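Local coordinates for nuclear hormone receptor FTZ-F1 (Drosophila melanogaster, PDB 2XHS), which is a nuclear receptor of the NR5A subfamily, probably a transcription factor, whose ligand-binding domain binds a peptide of the segmentation protein Fushi tarazu, at residues F48-C52 and H219-H224; G104-E108 and N118-L122; D79-L83 and V164-N169; L55-F60 and Q232-M236; F18-D24 and M148-V152. One frame throughout, in Å; residues are numbered along the deposited sequence.

Interaction 1: residues F48-C52 and H219-H224; sequences FELMC and HLYTKH
Both segments are helical, and their short axes cross at -123°, 12.5 Å apart at closest approach; side chains therefore have to bridge the gap. The register is set by Phe48 opposite Lys223 (CA-CA 9.5 Å) and Cys52 opposite Leu220 (CA-CA 8.9 Å). Phe48, whose CA-CB bond points toward 219-224, takes chi1 t with chi2 near 84°, and its ring reaches Lys223. CZ of Phe48 packs at 3.6 Å on CB of Lys223, whose chain bends at chi1 near -92° and chi2 m and then runs out extended. This lays Lys223 over one ring face: CD is 4.1 Å from the Phe48 centroid in a CH-pi contact, and NZ is 4.3 Å from it, only 10° off the normal, a cation-pi pair. CE1 of His219 comes obliquely to CE1 of Phe48 (4.3 Å). Next, selenomethionine Met51, with rotamers t, t, p, brings CE to 4.0 Å from Leu220 CD1. Cys52, chi1 m, places SG 4.1 Å from CE1 of His224 in an oblique sulfur-aromatic contact. The His224 imidazole is oriented by its own helix, ND1 donating to Leu220 O at 2.7 Å. No hydrogen bond crosses the interface. In the three-layer helical sandwich of nuclear receptor ligand-binding domains, this packing joins helix 47-67 to the end of helix 198-224; helix 234-240 adjoins through Leu239 on Leu220, and strand 116-118 through Phe117 on Met51.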
# COMPACT_ATOMS: atom_id res chain seq x y z
N PHE A 48 20.00 -3.82 0.75
CA PHE A 48 19.19 -3.08 -0.17
C PHE A 48 18.49 -4.01 -1.09
O PHE A 48 17.36 -3.85 -1.37
CB PHE A 48 20.02 -2.09 -0.95
CG PHE A 48 19.23 -1.34 -1.95
CD1 PHE A 48 18.53 -0.24 -1.61
CD2 PHE A 48 19.18 -1.75 -3.24
CE1 PHE A 48 17.83 0.41 -2.49
CE2 PHE A 48 18.47 -1.08 -4.13
CZ PHE A 48 17.80 -0.01 -3.76
N GLU A 49 19.18 -5.02 -1.55
CA GLU A 49 18.55 -5.94 -2.45
C GLU A 49 17.39 -6.63 -1.82
O GLU A 49 16.43 -6.93 -2.47
CB GLU A 49 19.51 -7.02 -2.87
CG GLU A 49 20.58 -6.60 -3.79
CD GLU A 49 21.00 -7.72 -4.66
OE1 GLU A 49 20.75 -8.86 -4.30
OE2 GLU A 49 21.60 -7.47 -5.70
N LEU A 50 17.52 -6.95 -0.55
CA LEU A 50 16.51 -7.64 0.20
C LEU A 50 15.26 -6.83 0.32
O LEU A 50 14.18 -7.32 0.16
CB LEU A 50 17.04 -7.93 1.58
CG LEU A 50 16.81 -9.29 2.22
CD1 LEU A 50 17.03 -9.19 3.67
CD2 LEU A 50 15.46 -9.79 1.95
N MSE A 51 15.43 -5.56 0.57
CA MSE A 51 14.31 -4.71 0.73
C MSE A 51 13.52 -4.75 -0.53
O MSE A 51 12.34 -4.74 -0.51
CB MSE A 51 14.78 -3.30 0.99
CG MSE A 51 13.69 -2.37 1.31
SE MSE A 51 14.23 -0.67 1.06
CE MSE A 51 14.04 -0.59 -0.78
N CYS A 52 14.22 -4.77 -1.64
CA CYS A 52 13.62 -4.84 -2.95
C CYS A 52 12.89 -6.11 -3.16
O CYS A 52 11.93 -6.16 -3.87
CB CYS A 52 14.65 -4.64 -4.03
SG CYS A 52 15.11 -3.00 -4.30
N HIS A 219 13.97 7.50 -6.03
CA HIS A 219 15.17 6.96 -5.46
C HIS A 219 15.34 5.54 -5.88
O HIS A 219 16.39 5.11 -6.19
CB HIS A 219 15.11 7.03 -3.95
CG HIS A 219 16.20 6.28 -3.27
ND1 HIS A 219 16.02 5.04 -2.72
CD2 HIS A 219 17.51 6.56 -3.12
CE1 HIS A 219 17.15 4.61 -2.22
NE2 HIS A 219 18.07 5.51 -2.45
N LEU A 220 14.26 4.80 -5.87
CA LEU A 220 14.29 3.41 -6.21
C LEU A 220 14.70 3.17 -7.64
O LEU A 220 15.39 2.24 -7.93
CB LEU A 220 12.94 2.79 -5.92
CG LEU A 220 12.90 1.73 -4.84
CD1 LEU A 220 13.94 2.01 -3.87
CD2 LEU A 220 11.62 1.77 -4.18
N TYR A 221 14.21 4.01 -8.53
CA TYR A 221 14.63 3.99 -9.90
C TYR A 221 16.06 4.41 -10.06
O TYR A 221 16.79 3.81 -10.76
CB TYR A 221 13.72 4.90 -10.69
CG TYR A 221 14.05 4.98 -12.14
CD1 TYR A 221 13.72 3.97 -13.00
CD2 TYR A 221 14.67 6.08 -12.66
CE1 TYR A 221 14.01 4.05 -14.30
CE2 TYR A 221 14.97 6.16 -13.95
CZ TYR A 221 14.64 5.14 -14.77
OH TYR A 221 14.94 5.24 -16.08
N THR A 222 16.47 5.42 -9.35
CA THR A 222 17.83 5.89 -9.44
C THR A 222 18.78 4.81 -9.04
O THR A 222 19.84 4.69 -9.56
CB THR A 222 18.03 7.03 -8.51
OG1 THR A 222 17.32 8.15 -8.98
CG2 THR A 222 19.42 7.37 -8.44
N LYS A 223 18.41 4.06 -8.04
CA LYS A 223 19.18 2.95 -7.56
C LYS A 223 19.27 1.82 -8.53
O LYS A 223 20.24 1.16 -8.61
CB LYS A 223 18.59 2.47 -6.26
CG LYS A 223 19.18 3.10 -5.08
CD LYS A 223 20.43 2.41 -4.74
CE LYS A 223 20.85 2.65 -3.35
NZ LYS A 223 22.01 1.82 -3.05
N HIS A 224 18.20 1.56 -9.22
CA HIS A 224 18.18 0.54 -10.23
C HIS A 224 19.08 0.87 -11.39
O HIS A 224 19.69 0.01 -11.97
CB HIS A 224 16.77 0.28 -10.68
CG HIS A 224 16.05 -0.72 -9.83
ND1 HIS A 224 15.42 -0.38 -8.67
CD2 HIS A 224 15.86 -2.04 -9.99
CE1 HIS A 224 14.86 -1.45 -8.14
NE2 HIS A 224 15.12 -2.47 -8.93

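Interaction 2: residues G104-E108 and N118-L122; sequences GLPDE and NLMSL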
# COMPACT_ATOMS: atom_id res chain seq x y z
N GLY A 104 1.64 -2.96 15.11
CA GLY A 104 2.87 -2.86 15.84
C GLY A 104 4.13 -3.35 15.21
O GLY A 104 4.98 -3.87 15.88
N LEU A 105 4.24 -3.15 13.92
CA LEU A 105 5.40 -3.48 13.15
C LEU A 105 6.49 -2.55 13.57
O LEU A 105 6.26 -1.38 13.73
CB LEU A 105 5.05 -3.30 11.70
CG LEU A 105 5.79 -3.89 10.53
CD1 LEU A 105 6.57 -2.85 9.92
CD2 LEU A 105 6.67 -4.92 11.03
N PRO A 106 7.67 -3.08 13.77
CA PRO A 106 8.79 -2.34 14.30
C PRO A 106 9.73 -1.84 13.26
O PRO A 106 9.74 -2.29 12.15
CB PRO A 106 9.47 -3.35 15.18
CG PRO A 106 9.10 -4.59 14.66
CD PRO A 106 7.77 -4.49 14.12
N ASP A 107 10.54 -0.88 13.63
CA ASP A 107 11.46 -0.27 12.71
C ASP A 107 12.53 -1.17 12.18
O ASP A 107 12.94 -1.00 11.07
CB ASP A 107 12.02 1.00 13.28
CG ASP A 107 10.98 1.98 13.49
OD1 ASP A 107 9.82 1.60 13.49
OD2 ASP A 107 11.31 3.14 13.64
N GLU A 108 12.99 -2.11 12.98
CA GLU A 108 14.03 -3.01 12.55
C GLU A 108 13.88 -4.33 13.20
O GLU A 108 13.14 -4.47 14.10
CB GLU A 108 15.39 -2.43 12.88
CG GLU A 108 15.58 -2.18 14.31
CD GLU A 108 16.78 -1.36 14.59
OE1 GLU A 108 16.85 -0.23 14.12
OE2 GLU A 108 17.66 -1.85 15.30
N ASN A 118 16.13 -3.01 8.27
CA ASN A 118 15.36 -1.85 8.58
C ASN A 118 14.04 -1.98 7.93
O ASN A 118 13.90 -1.72 6.78
CB ASN A 118 16.05 -0.65 8.01
CG ASN A 118 15.43 0.62 8.43
OD1 ASN A 118 15.07 0.78 9.55
ND2 ASN A 118 15.29 1.53 7.52
N LEU A 119 13.07 -2.41 8.70
CA LEU A 119 11.70 -2.60 8.28
C LEU A 119 11.09 -1.30 7.88
O LEU A 119 10.29 -1.22 7.01
CB LEU A 119 10.90 -3.22 9.40
CG LEU A 119 11.21 -4.66 9.71
CD1 LEU A 119 10.75 -4.97 11.08
CD2 LEU A 119 10.47 -5.49 8.76
N MSE A 120 11.52 -0.27 8.57
CA MSE A 120 11.05 1.07 8.42
C MSE A 120 11.34 1.56 7.03
O MSE A 120 10.64 2.37 6.51
CB MSE A 120 11.76 1.91 9.46
CG MSE A 120 11.38 3.34 9.54
SE MSE A 120 9.60 3.64 9.88
CE MSE A 120 9.66 5.50 9.80
N SER A 121 12.40 1.05 6.45
CA SER A 121 12.82 1.36 5.10
C SER A 121 11.78 0.99 4.12
O SER A 121 11.52 1.68 3.19
CB SER A 121 14.03 0.56 4.75
OG SER A 121 15.17 1.25 5.15
N LEU A 122 11.14 -0.12 4.38
CA LEU A 122 10.19 -0.67 3.50
C LEU A 122 9.13 0.33 3.27
O LEU A 122 8.52 0.34 2.25
CB LEU A 122 9.56 -1.86 4.15
CG LEU A 122 10.31 -3.11 3.83
CD1 LEU A 122 9.65 -4.23 4.49
CD2 LEU A 122 10.28 -3.26 2.36
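Leu119 has the largest buried area here, 90 Å², because its CD1 packs against the loop at 105-106: it lies 4.1 Å from Leu105 CD2, 4.0 Å from Pro106 CG and 3.1 Å from Pro106 O. Asp107, with 71 Å² covered, makes its polar contribution to this contact through its carbonyl O, which accepts a hydrogen bond from Met120 N (3.0 Å, 155°) and a weak, bent one from Leu119 N (2.8 Å, 115°), so one oxygen meets two successive amides where residues 119-122 begin to coil with helical phi/psi. The Asp107 carboxylate turns to a different task, a salt bridge with Arg100. Selenomethionine Met120, 40 Å² covered, brings its CB to 3.9 Å from the CB of Asp107, while its far end leads away from the loop. Such bonding closes the base of the small beta hairpin found in nuclear receptor ligand-binding domains. The joined loops flank strands 108-110 and 116-118, with helix 77-102 beside them through His96 on Leu105 and helix 47-67 touched by Leu122.

Interaction 3: residues D79-L83 and V164-N169; sequences DQMKL and VRGIVN
The Asp79 carboxylate, on helix 79-83, receives two consecutive backbone amides: Asn169 N donates to OD2 at 2.9 Å and 169°, and Val168 N donates weakly to OD1 at 3.0 Å and 132°. One turn on, Lys82 extends from chi1 m through two t angles and bends at chi4 near 105°, so that NZ bonds to Gly166 O at 2.9 Å; NZ also lies 3.7 Å from Asp79 OD1, a long salt bridge inside the helix. The receiving loop has no regular structure except a type II turn from Val164 to Ile167. Arg165 (phi/psi -64/131) and Gly166 (85/7) are its central pair, and a CB on Gly166 would fall a tight 3.4 Å from Lys82 CE. Asn169 is the N-cap residue of helix 170-191. In the nuclear receptor ligand-binding domain this ties the early part of helix 77-102 to the connection between helices 148-159 and 170-191, while Gln80 and Met81, on another side of the same helix, pack on the bound peptide. CA atoms pair as Asp79 with Ile167 (5.5 Å) and Leu83 with Val164 (7.1 Å). Beyond the polar group, Leu83, rotamer m,t, sets CD2 3.5 Å from Ile167 CD1 and 4.2 Å from Val164 CG2. The Lys82 chain passes along the turn, its CD 3.7 Å from Arg165 O.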
# COMPACT_ATOMS: atom_id res chain seq x y z
N ASP A 79 -6.78 -1.16 -18.63
CA ASP A 79 -7.16 -0.17 -17.65
C ASP A 79 -6.66 -0.49 -16.26
O ASP A 79 -6.23 0.37 -15.54
CB ASP A 79 -8.66 -0.01 -17.66
CG ASP A 79 -9.11 1.14 -18.51
OD1 ASP A 79 -8.29 1.99 -18.84
OD2 ASP A 79 -10.30 1.20 -18.84
N GLN A 80 -6.76 -1.73 -15.87
CA GLN A 80 -6.30 -2.13 -14.58
C GLN A 80 -4.84 -1.92 -14.48
O GLN A 80 -4.35 -1.49 -13.49
CB GLN A 80 -6.57 -3.59 -14.37
CG GLN A 80 -7.89 -4.02 -14.80
CD GLN A 80 -8.12 -5.43 -14.47
OE1 GLN A 80 -7.23 -6.23 -14.56
NE2 GLN A 80 -9.32 -5.75 -14.13
N MSE A 81 -4.12 -2.23 -15.53
CA MSE A 81 -2.69 -2.09 -15.49
C MSE A 81 -2.33 -0.67 -15.26
O MSE A 81 -1.46 -0.38 -14.52
CB MSE A 81 -2.12 -2.53 -16.81
CG MSE A 81 -2.21 -3.99 -17.04
SE MSE A 81 -1.41 -4.43 -18.65
CE MSE A 81 0.23 -3.67 -18.36
N LYS A 82 -2.99 0.24 -15.92
CA LYS A 82 -2.65 1.62 -15.76
C LYS A 82 -2.88 2.14 -14.37
O LYS A 82 -2.15 2.95 -13.90
CB LYS A 82 -3.45 2.44 -16.73
CG LYS A 82 -3.06 2.20 -18.15
CD LYS A 82 -3.70 3.21 -19.03
CE LYS A 82 -3.74 2.73 -20.45
NZ LYS A 82 -5.12 2.32 -20.79
N LEU A 83 -3.95 1.70 -13.75
CA LEU A 83 -4.25 2.12 -12.41
C LEU A 83 -3.25 1.65 -11.42
O LEU A 83 -2.87 2.37 -10.57
CB LEU A 83 -5.61 1.61 -12.02
CG LEU A 83 -6.84 2.27 -12.59
CD1 LEU A 83 -7.97 1.47 -12.15
CD2 LEU A 83 -6.96 3.61 -12.03
N VAL A 164 -6.48 9.51 -14.45
CA VAL A 164 -5.26 8.80 -14.66
C VAL A 164 -5.13 8.72 -16.13
O VAL A 164 -6.07 8.40 -16.81
CB VAL A 164 -5.31 7.40 -14.05
CG1 VAL A 164 -4.07 6.66 -14.34
CG2 VAL A 164 -5.51 7.50 -12.57
N ARG A 165 -3.96 9.02 -16.62
CA ARG A 165 -3.81 9.14 -18.03
C ARG A 165 -4.04 7.86 -18.77
O ARG A 165 -3.52 6.82 -18.43
CB ARG A 165 -2.41 9.65 -18.31
CG ARG A 165 -2.33 10.82 -19.27
CD ARG A 165 -1.70 10.40 -20.56
NE ARG A 165 -0.56 11.24 -20.90
CZ ARG A 165 0.43 10.85 -21.69
NH1 ARG A 165 0.40 9.65 -22.22
NH2 ARG A 165 1.44 11.66 -21.95
N GLY A 166 -4.85 7.96 -19.80
CA GLY A 166 -5.12 6.88 -20.71
C GLY A 166 -6.17 5.87 -20.39
O GLY A 166 -6.31 4.90 -21.08
N ILE A 167 -6.93 6.09 -19.34
CA ILE A 167 -7.89 5.10 -18.99
C ILE A 167 -9.12 5.24 -19.81
O ILE A 167 -9.72 6.29 -19.84
CB ILE A 167 -8.27 5.23 -17.58
CG1 ILE A 167 -7.60 4.12 -16.79
CG2 ILE A 167 -9.72 5.14 -17.47
CD1 ILE A 167 -7.49 4.41 -15.37
N VAL A 168 -9.46 4.18 -20.53
CA VAL A 168 -10.65 4.14 -21.36
C VAL A 168 -12.01 4.14 -20.70
O VAL A 168 -12.88 4.90 -21.04
CB VAL A 168 -10.61 2.88 -22.20
CG1 VAL A 168 -11.91 2.66 -22.87
CG2 VAL A 168 -9.54 3.00 -23.21
N ASN A 169 -12.23 3.20 -19.80
CA ASN A 169 -13.51 3.13 -19.13
C ASN A 169 -13.55 4.00 -17.91
O ASN A 169 -13.64 3.52 -16.82
CB ASN A 169 -13.81 1.70 -18.76
CG ASN A 169 -15.13 1.56 -18.13
OD1 ASN A 169 -15.65 0.46 -17.97
ND2 ASN A 169 -15.70 2.68 -17.75

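Interaction 4: residues L55-F60 and Q232-M236; sequences LDQNLF and QTLLM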
# COMPACT_ATOMS: atom_id res chain seq x y z
N LEU A 55 9.63 -5.77 -1.41
CA LEU A 55 8.79 -4.91 -2.17
C LEU A 55 8.28 -5.60 -3.38
O LEU A 55 7.17 -5.43 -3.77
CB LEU A 55 9.57 -3.70 -2.60
CG LEU A 55 10.01 -2.75 -1.53
CD1 LEU A 55 10.90 -1.77 -2.13
CD2 LEU A 55 8.86 -2.08 -0.96
N ASP A 56 9.11 -6.39 -4.00
CA ASP A 56 8.67 -7.09 -5.15
C ASP A 56 7.54 -7.99 -4.76
O ASP A 56 6.55 -8.05 -5.42
CB ASP A 56 9.82 -7.93 -5.69
CG ASP A 56 9.61 -8.34 -7.12
OD1 ASP A 56 9.12 -7.53 -7.87
OD2 ASP A 56 9.91 -9.48 -7.48
N GLN A 57 7.68 -8.69 -3.67
CA GLN A 57 6.65 -9.58 -3.25
C GLN A 57 5.40 -8.82 -2.94
O GLN A 57 4.33 -9.25 -3.21
CB GLN A 57 7.11 -10.29 -2.01
CG GLN A 57 6.20 -11.34 -1.48
CD GLN A 57 6.70 -11.94 -0.21
OE1 GLN A 57 7.02 -11.24 0.73
NE2 GLN A 57 6.76 -13.25 -0.16
N ASN A 58 5.57 -7.67 -2.35
CA ASN A 58 4.44 -6.88 -1.94
C ASN A 58 3.63 -6.53 -3.11
O ASN A 58 2.44 -6.51 -3.08
CB ASN A 58 4.91 -5.60 -1.29
CG ASN A 58 5.29 -5.79 0.11
OD1 ASN A 58 5.09 -6.84 0.67
ND2 ASN A 58 5.81 -4.77 0.72
N LEU A 59 4.32 -6.23 -4.18
CA LEU A 59 3.66 -5.83 -5.37
C LEU A 59 2.80 -6.92 -5.89
O LEU A 59 1.74 -6.68 -6.36
CB LEU A 59 4.68 -5.47 -6.41
CG LEU A 59 5.34 -4.15 -6.13
CD1 LEU A 59 6.30 -3.88 -7.20
CD2 LEU A 59 4.31 -3.13 -6.14
N PHE A 60 3.27 -8.14 -5.83
CA PHE A 60 2.51 -9.23 -6.34
C PHE A 60 1.25 -9.35 -5.57
O PHE A 60 0.21 -9.59 -6.11
CB PHE A 60 3.28 -10.50 -6.13
CG PHE A 60 4.27 -10.77 -7.18
CD1 PHE A 60 3.90 -11.30 -8.37
CD2 PHE A 60 5.59 -10.53 -6.97
CE1 PHE A 60 4.81 -11.56 -9.30
CE2 PHE A 60 6.49 -10.80 -7.92
CZ PHE A 60 6.09 -11.31 -9.08
N GLN A 232 14.94 -7.93 -13.64
CA GLN A 232 13.90 -8.76 -14.18
C GLN A 232 12.64 -8.79 -13.40
O GLN A 232 11.70 -9.42 -13.79
CB GLN A 232 14.41 -10.17 -14.26
CG GLN A 232 15.88 -10.22 -14.28
CD GLN A 232 16.46 -10.62 -12.97
OE1 GLN A 232 16.02 -11.56 -12.38
NE2 GLN A 232 17.46 -9.92 -12.53
N THR A 233 12.64 -8.11 -12.28
CA THR A 233 11.55 -8.10 -11.34
C THR A 233 10.38 -7.26 -11.72
O THR A 233 10.48 -6.38 -12.51
CB THR A 233 12.02 -7.56 -10.06
OG1 THR A 233 12.26 -6.18 -10.24
CG2 THR A 233 13.29 -8.18 -9.71
N LEU A 234 9.26 -7.56 -11.11
CA LEU A 234 8.05 -6.82 -11.27
C LEU A 234 8.25 -5.43 -10.74
O LEU A 234 7.71 -4.47 -11.22
CB LEU A 234 6.95 -7.51 -10.52
CG LEU A 234 5.61 -6.84 -10.50
CD1 LEU A 234 5.12 -6.71 -11.90
CD2 LEU A 234 4.70 -7.66 -9.70
N LEU A 235 9.07 -5.33 -9.72
CA LEU A 235 9.33 -4.08 -9.12
C LEU A 235 9.97 -3.14 -10.12
O LEU A 235 9.63 -2.00 -10.17
CB LEU A 235 10.25 -4.30 -7.94
CG LEU A 235 10.35 -3.13 -7.01
CD1 LEU A 235 11.67 -3.12 -6.44
CD2 LEU A 235 10.14 -1.94 -7.84
N MSE A 236 10.92 -3.62 -10.88
CA MSE A 236 11.52 -2.83 -11.92
C MSE A 236 10.52 -2.52 -13.00
O MSE A 236 10.48 -1.45 -13.53
CB MSE A 236 12.71 -3.58 -12.49
CG MSE A 236 13.41 -2.91 -13.62
SE MSE A 236 14.45 -1.53 -13.09
CE MSE A 236 13.30 -0.15 -13.19
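Residues 55-60 form continuous helix, whereas 232-236 pass from a turn into the first residues of a helix, Thr233 being its N-cap: Met236 N donates to Thr233 OG1 at 3.0 Å and 164°. The backbones come close, with the CA atoms of Asp56 and Leu235 only 5.0 Å apart. That proximity lets Asp56, chi1 t, place OD1 beside the first turn of the helix, where it accepts a hydrogen bond from Leu235 N (2.9 Å, 136°); OD1 is also 3.2 Å from Leu234 N. The start of the helix is thus met by a side chain from another helix as well as by its own Thr233, and the negative carboxylate suits the positive end of the helix dipole. Leucines fill the space around this polar point. Leu234, with 81 Å² covered, presses CD2 squarely over the Phe60 ring, 3.8 Å from its centroid and 3° off the normal, a CH-pi contact, and the same CD2 is 4.0 Å from Leu59 CB. Leu235 takes Leu59 CD1 against its CA at 3.6 Å and sets its CD1 4.4 Å from Leu55 CB. In nuclear receptor ligand-binding domains the C-terminal helix is typically the activation (AF-2) helix, and 234-240 is consistent with that role: Leu234 and Phe60 both touch the bound peptide, helix 198-224 backs Leu235 and Met236 through His224, and helix 77-102 supports Leu59 through Trp88.

Interaction 5: residues F18-D24 and M148-V152; sequences FVQSIDD and MGDYV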
# COMPACT_ATOMS: atom_id res chain seq x y z
N PHE A 18 -14.97 -4.86 2.19
CA PHE A 18 -13.64 -4.40 1.98
C PHE A 18 -12.73 -4.92 3.04
O PHE A 18 -11.64 -5.29 2.79
CB PHE A 18 -13.65 -2.91 2.05
CG PHE A 18 -14.29 -2.26 0.90
CD1 PHE A 18 -14.50 -2.95 -0.24
CD2 PHE A 18 -14.67 -0.97 0.96
CE1 PHE A 18 -15.08 -2.35 -1.29
CE2 PHE A 18 -15.25 -0.38 -0.10
CZ PHE A 18 -15.45 -1.07 -1.22
N VAL A 19 -13.18 -4.92 4.26
CA VAL A 19 -12.30 -5.37 5.29
C VAL A 19 -12.09 -6.85 5.18
O VAL A 19 -11.23 -7.40 5.79
CB VAL A 19 -12.81 -5.05 6.63
CG1 VAL A 19 -12.01 -5.79 7.59
CG2 VAL A 19 -12.63 -3.61 6.87
N GLN A 20 -12.94 -7.48 4.42
CA GLN A 20 -12.88 -8.89 4.16
C GLN A 20 -11.67 -9.26 3.37
O GLN A 20 -11.12 -10.31 3.50
CB GLN A 20 -14.09 -9.29 3.37
CG GLN A 20 -15.18 -9.81 4.21
CD GLN A 20 -14.65 -10.71 5.24
OE1 GLN A 20 -13.75 -11.47 4.99
NE2 GLN A 20 -15.20 -10.64 6.42
N SER A 21 -11.28 -8.35 2.52
CA SER A 21 -10.27 -8.59 1.55
C SER A 21 -8.90 -8.43 2.10
O SER A 21 -7.94 -8.66 1.44
CB SER A 21 -10.49 -7.62 0.43
OG SER A 21 -11.86 -7.50 0.25
N ILE A 22 -8.81 -8.07 3.35
CA ILE A 22 -7.53 -7.89 3.95
C ILE A 22 -7.18 -9.02 4.86
O ILE A 22 -7.92 -9.32 5.76
CB ILE A 22 -7.55 -6.64 4.78
CG1 ILE A 22 -8.07 -5.49 3.97
CG2 ILE A 22 -6.20 -6.30 5.21
CD1 ILE A 22 -7.25 -5.19 2.82
N ASP A 23 -6.05 -9.65 4.63
CA ASP A 23 -5.54 -10.58 5.60
C ASP A 23 -4.24 -10.01 6.07
O ASP A 23 -3.25 -10.16 5.43
CB ASP A 23 -5.30 -11.93 4.97
CG ASP A 23 -5.39 -13.06 5.96
OD1 ASP A 23 -5.01 -12.88 7.11
OD2 ASP A 23 -5.84 -14.15 5.58
N ASP A 24 -4.25 -9.33 7.20
CA ASP A 24 -3.06 -8.76 7.74
C ASP A 24 -2.13 -9.87 8.06
O ASP A 24 -0.94 -9.74 7.94
CB ASP A 24 -3.34 -7.97 9.02
CG ASP A 24 -3.88 -6.62 8.76
OD1 ASP A 24 -3.81 -6.18 7.62
OD2 ASP A 24 -4.34 -5.99 9.69
N MSE A 148 -9.08 0.41 10.77
CA MSE A 148 -9.01 -0.56 9.71
C MSE A 148 -9.97 -0.19 8.63
O MSE A 148 -9.72 -0.38 7.48
CB MSE A 148 -9.32 -1.93 10.25
CG MSE A 148 -9.49 -3.04 9.23
SE MSE A 148 -7.93 -3.74 8.50
CE MSE A 148 -8.32 -5.52 8.50
N GLY A 149 -11.10 0.34 9.00
CA GLY A 149 -12.08 0.75 8.02
C GLY A 149 -11.65 1.88 7.15
O GLY A 149 -11.89 1.89 5.99
N ASP A 150 -11.02 2.86 7.75
CA ASP A 150 -10.53 3.99 7.04
C ASP A 150 -9.49 3.58 6.06
O ASP A 150 -9.46 4.05 4.97
CB ASP A 150 -9.86 4.92 8.02
CG ASP A 150 -10.78 5.50 8.99
OD1 ASP A 150 -11.86 5.87 8.59
OD2 ASP A 150 -10.44 5.63 10.14
N TYR A 151 -8.62 2.70 6.48
CA TYR A 151 -7.51 2.27 5.68
C TYR A 151 -7.89 1.58 4.40
O TYR A 151 -7.25 1.74 3.42
CB TYR A 151 -6.61 1.40 6.54
CG TYR A 151 -5.78 0.38 5.82
CD1 TYR A 151 -4.66 0.74 5.14
CD2 TYR A 151 -6.12 -0.93 5.83
CE1 TYR A 151 -3.93 -0.16 4.49
CE2 TYR A 151 -5.39 -1.83 5.16
CZ TYR A 151 -4.29 -1.44 4.50
OH TYR A 151 -3.53 -2.34 3.85
N VAL A 152 -8.91 0.76 4.41
CA VAL A 152 -9.35 0.12 3.20
C VAL A 152 -9.98 1.04 2.20
O VAL A 152 -9.82 0.87 1.03
CB VAL A 152 -10.22 -1.08 3.46
CG1 VAL A 152 -9.42 -2.15 4.02
CG2 VAL A 152 -11.26 -0.75 4.42
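In the layered helical sandwich of the nuclear receptor ligand-binding domain, the end of helix 13-20 and the turn after it lie against the first turns of helix 148-159. The fit is almost all apolar, and no hydrogen bond joins the two segments. Selenomethionine Met148 is the chief bump: its CE enters the hollow among Val19 CG1 (3.8 Å), Ile22 CB (4.0 Å) and the Asp24 carboxylate, with OD2 of Asp24 at 4.2 Å. One turn along, Val152 forms a second bump, its CG2 lying 4.0 Å from Val19 CG2 and equally far from Phe18 CB. The chain turns past Ser21, which brings Ile22 against both bumps. Tyr151 flanks the Ile22 tip, Tyr151 CE2 standing 4.5 Å from Ile22 CD1, and directs its hydroxyl to Asp95; Trp65 of helix 47-67 also touches Ile22. The closest atom pair of the contact is Ile22 CG1 and Val152 CG1, 3.6 Å apart.

Overall arrangement
Interactions 1, 2 and 4 form one connected region. Interactions 1 and 4 share helix 47-67, their centres 11 Å apart, and join through His224 CD2 and Met236 SE at 3.4 Å. Interaction 2 reaches both through Leu122, whose CD2 lies 3.7 Å from Met51 CG and 3.8 Å from Leu55 CD2. The bound peptide links interactions 3 and 4, whose nearest atoms are about 9 Å apart: Gln80 and Met81 come from one, Phe60 and Leu234 from the other, as in the coactivator groove of nuclear receptors. Interaction 5 touches none of the others, its nearest atoms being about 9 Å from interaction 2; its centre is 28 Å from that of interaction 1, on the opposite side of the chain's centre.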